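PDB 1E9S: conjugal transfer protein TRWB from Escherichia coli, which couples the DNA-processing and secretion machineries in bacterial conjugation, probably as a hexameric P-loop ATPase that moves DNA into the transfer channel. Local coordinates for the interface of chains A and B. Coordinates in Å, arbitrary orientation; residue numbers count along the deposited sequence, not the author numbering. Chains: chain A/B, Conjugal transfer protein TRWB.

The interface of chains A and B. Residues chain A 367-371, 385; chain B 369, 383-384, 386.
NH2 of B:Arg386 is the best-held polar atom here, and one salt bridge grips it: it sits 3.6 Å from OE1 of A:Glu385, a long ion pair. The carboxylate and guanidinium are not laid flat against each other; their planes are 53° apart, and the two side chains slide past one another in opposite directions. A:Glu385 reaches over with CG anti to its backbone N and the chain extended beyond. B:Arg386 instead bends at chi2 and chi3, which tucks its guanidinium against chain A. There CD of A:Arg367 lies over the centre of one guanidinium face, 4.0 Å above the plane. The two arginines meet tip to tip with their NE atoms 4.1 Å apart, a pairing of like charges that A:Glu385 is likely to ease.

CB of A:Arg369 lies near NH2 of B:Arg386, and with CG anti to the backbone N (chi1 -163°) CG passes it too, the two side chains crossing obliquely. Farther out the chain bends at chi3, and the side chain crosses that of B:Arg369 at about a right angle, NH1 to NH1 at 3.1 Å. Both groups are donors, so this is no hydrogen bond and probably costs energy; B:Arg369 also holds its CG in the crowded position between backbone N and carbonyl carbon (chi1 34°). An alanine at A:Arg369 would remove CG and all beyond it, and would probably lose the contacts that CG makes against O of B:Leu384 and NH2 of B:Arg386.

Alongside, the backbones run antiparallel, with A:Ser371 bridged to B:Ala383. N of B:Leu384 points almost straight at O of A:Tyr370, but at 3.5 Å the hydrogen bond is weak. This small, arginine-rich patch joins the ends of strands 362-368 and 384-390 of chain A, and the segment after the first, to strands 362-369 and 383-390 of chain B, and probably adds a modest, loosely held tie between neighbouring subunits of the six-membered assembly.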
loop_
_atom_site.group_PDB
_atom_site.type_symbol
_atom_site.label_atom_id
_atom_site.label_comp_id
_atom_site.label_asym_id
_atom_site.label_seq_id
_atom_site.Cartn_x
_atom_site.Cartn_y
_atom_site.Cartn_z
ATOM N N ARG A 367 31.312 7.404 -26.711
ATOM C CA ARG A 367 32.543 6.661 -26.497
ATOM C C ARG A 367 32.927 5.833 -27.718
ATOM O O ARG A 367 32.063 5.337 -28.438
ATOM C CB ARG A 367 32.366 5.734 -25.291
ATOM C CG ARG A 367 33.559 5.677 -24.367
ATOM C CD ARG A 367 33.443 4.591 -23.312
ATOM N NE ARG A 367 32.077 4.383 -22.853
ATOM C CZ ARG A 367 31.455 5.018 -21.862
ATOM N NH1 ARG A 367 32.045 5.965 -21.137
ATOM N NH2 ARG A 367 30.202 4.678 -21.606
ATOM N N ASP A 368 34.230 5.680 -27.937
ATOM C CA ASP A 368 34.734 4.893 -29.054
ATOM C C ASP A 368 34.846 3.429 -28.667
ATOM O O ASP A 368 35.499 3.087 -27.681
ATOM C CB ASP A 368 36.101 5.414 -29.491
ATOM C CG ASP A 368 35.997 6.678 -30.333
ATOM O OD1 ASP A 368 34.938 6.903 -30.964
ATOM O OD2 ASP A 368 36.983 7.442 -30.374
ATOM N N ARG A 369 34.193 2.565 -29.437
ATOM C CA ARG A 369 34.237 1.130 -29.179
ATOM C C ARG A 369 35.229 0.542 -30.186
ATOM O O ARG A 369 34.857 0.166 -31.299
ATOM C CB ARG A 369 32.843 0.501 -29.372
ATOM C CG ARG A 369 32.667 -0.892 -28.741
ATOM C CD ARG A 369 31.650 -1.783 -29.482
ATOM N NE ARG A 369 32.145 -2.221 -30.790
ATOM C CZ ARG A 369 31.613 -3.203 -31.517
ATOM N NH1 ARG A 369 30.563 -3.878 -31.068
ATOM N NH2 ARG A 369 32.141 -3.516 -32.696
ATOM N N TYR A 370 36.498 0.487 -29.797
ATOM C CA TYR A 370 37.547 -0.035 -30.666
ATOM C C TYR A 370 37.433 -1.516 -31.024
ATOM O O TYR A 370 36.950 -2.335 -30.230
ATOM C CB TYR A 370 38.914 0.241 -30.038
ATOM C CG TYR A 370 39.493 1.574 -30.457
ATOM C CD1 TYR A 370 38.788 2.763 -30.260
ATOM C CD2 TYR A 370 40.738 1.643 -31.074
ATOM C CE1 TYR A 370 39.309 3.986 -30.669
ATOM C CE2 TYR A 370 41.268 2.858 -31.486
ATOM C CZ TYR A 370 40.549 4.025 -31.282
ATOM O OH TYR A 370 41.075 5.228 -31.696
ATOM N N SER A 371 37.901 -1.846 -32.229
ATOM C CA SER A 371 37.876 -3.216 -32.738
ATOM C C SER A 371 39.176 -3.588 -33.479
ATOM O O SER A 371 39.910 -2.717 -33.956
ATOM C CB SER A 371 36.667 -3.400 -33.662
ATOM O OG SER A 371 36.514 -4.754 -34.042
ATOM N N GLU A 385 29.596 5.285 -30.002
ATOM C CA GLU A 385 28.394 4.818 -29.324
ATOM C C GLU A 385 27.910 5.845 -28.304
ATOM O O GLU A 385 28.715 6.461 -27.610
ATOM C CB GLU A 385 28.706 3.475 -28.644
ATOM C CG GLU A 385 27.934 3.124 -27.388
ATOM C CD GLU A 385 28.674 2.099 -26.531
ATOM O OE1 GLU A 385 29.823 2.391 -26.119
ATOM O OE2 GLU A 385 28.108 1.009 -26.270
ATOM N N ARG B 369 35.271 -9.423 -26.659
ATOM C CA ARG B 369 34.280 -10.289 -27.285
ATOM C C ARG B 369 34.852 -10.812 -28.603
ATOM O O ARG B 369 34.899 -10.082 -29.589
ATOM C CB ARG B 369 32.988 -9.511 -27.558
ATOM C CG ARG B 369 33.202 -8.043 -27.916
ATOM C CD ARG B 369 32.299 -7.577 -29.056
ATOM N NE ARG B 369 30.874 -7.702 -28.755
ATOM C CZ ARG B 369 29.897 -7.406 -29.609
ATOM N NH1 ARG B 369 30.190 -6.962 -30.827
ATOM N NH2 ARG B 369 28.626 -7.551 -29.251
ATOM N N ALA B 383 36.747 -7.605 -29.961
ATOM C CA ALA B 383 36.349 -6.208 -29.727
ATOM C C ALA B 383 36.148 -5.958 -28.225
ATOM O O ALA B 383 35.937 -6.902 -27.459
ATOM C CB ALA B 383 35.052 -5.903 -30.485
ATOM N N LEU B 384 36.211 -4.693 -27.807
ATOM C CA LEU B 384 36.023 -4.346 -26.394
ATOM C C LEU B 384 34.592 -3.905 -26.076
ATOM O O LEU B 384 33.989 -3.131 -26.819
ATOM C CB LEU B 384 37.003 -3.249 -25.969
ATOM C CG LEU B 384 38.259 -3.712 -25.225
ATOM C CD1 LEU B 384 39.119 -2.510 -24.875
ATOM C CD2 LEU B 384 37.867 -4.454 -23.963
ATOM N N ARG B 386 31.885 -2.697 -22.706
ATOM C CA ARG B 386 31.741 -2.225 -21.327
ATOM C C ARG B 386 30.497 -2.886 -20.747
ATOM O O ARG B 386 29.423 -2.831 -21.348
ATOM C CB ARG B 386 31.541 -0.712 -21.282
ATOM C CG ARG B 386 32.791 0.105 -21.043
ATOM C CD ARG B 386 33.760 0.066 -22.228
ATOM N NE ARG B 386 33.129 0.469 -23.484
ATOM C CZ ARG B 386 33.801 0.779 -24.588
ATOM N NH1 ARG B 386 35.128 0.742 -24.583
ATOM N NH2 ARG B 386 33.147 1.102 -25.698
#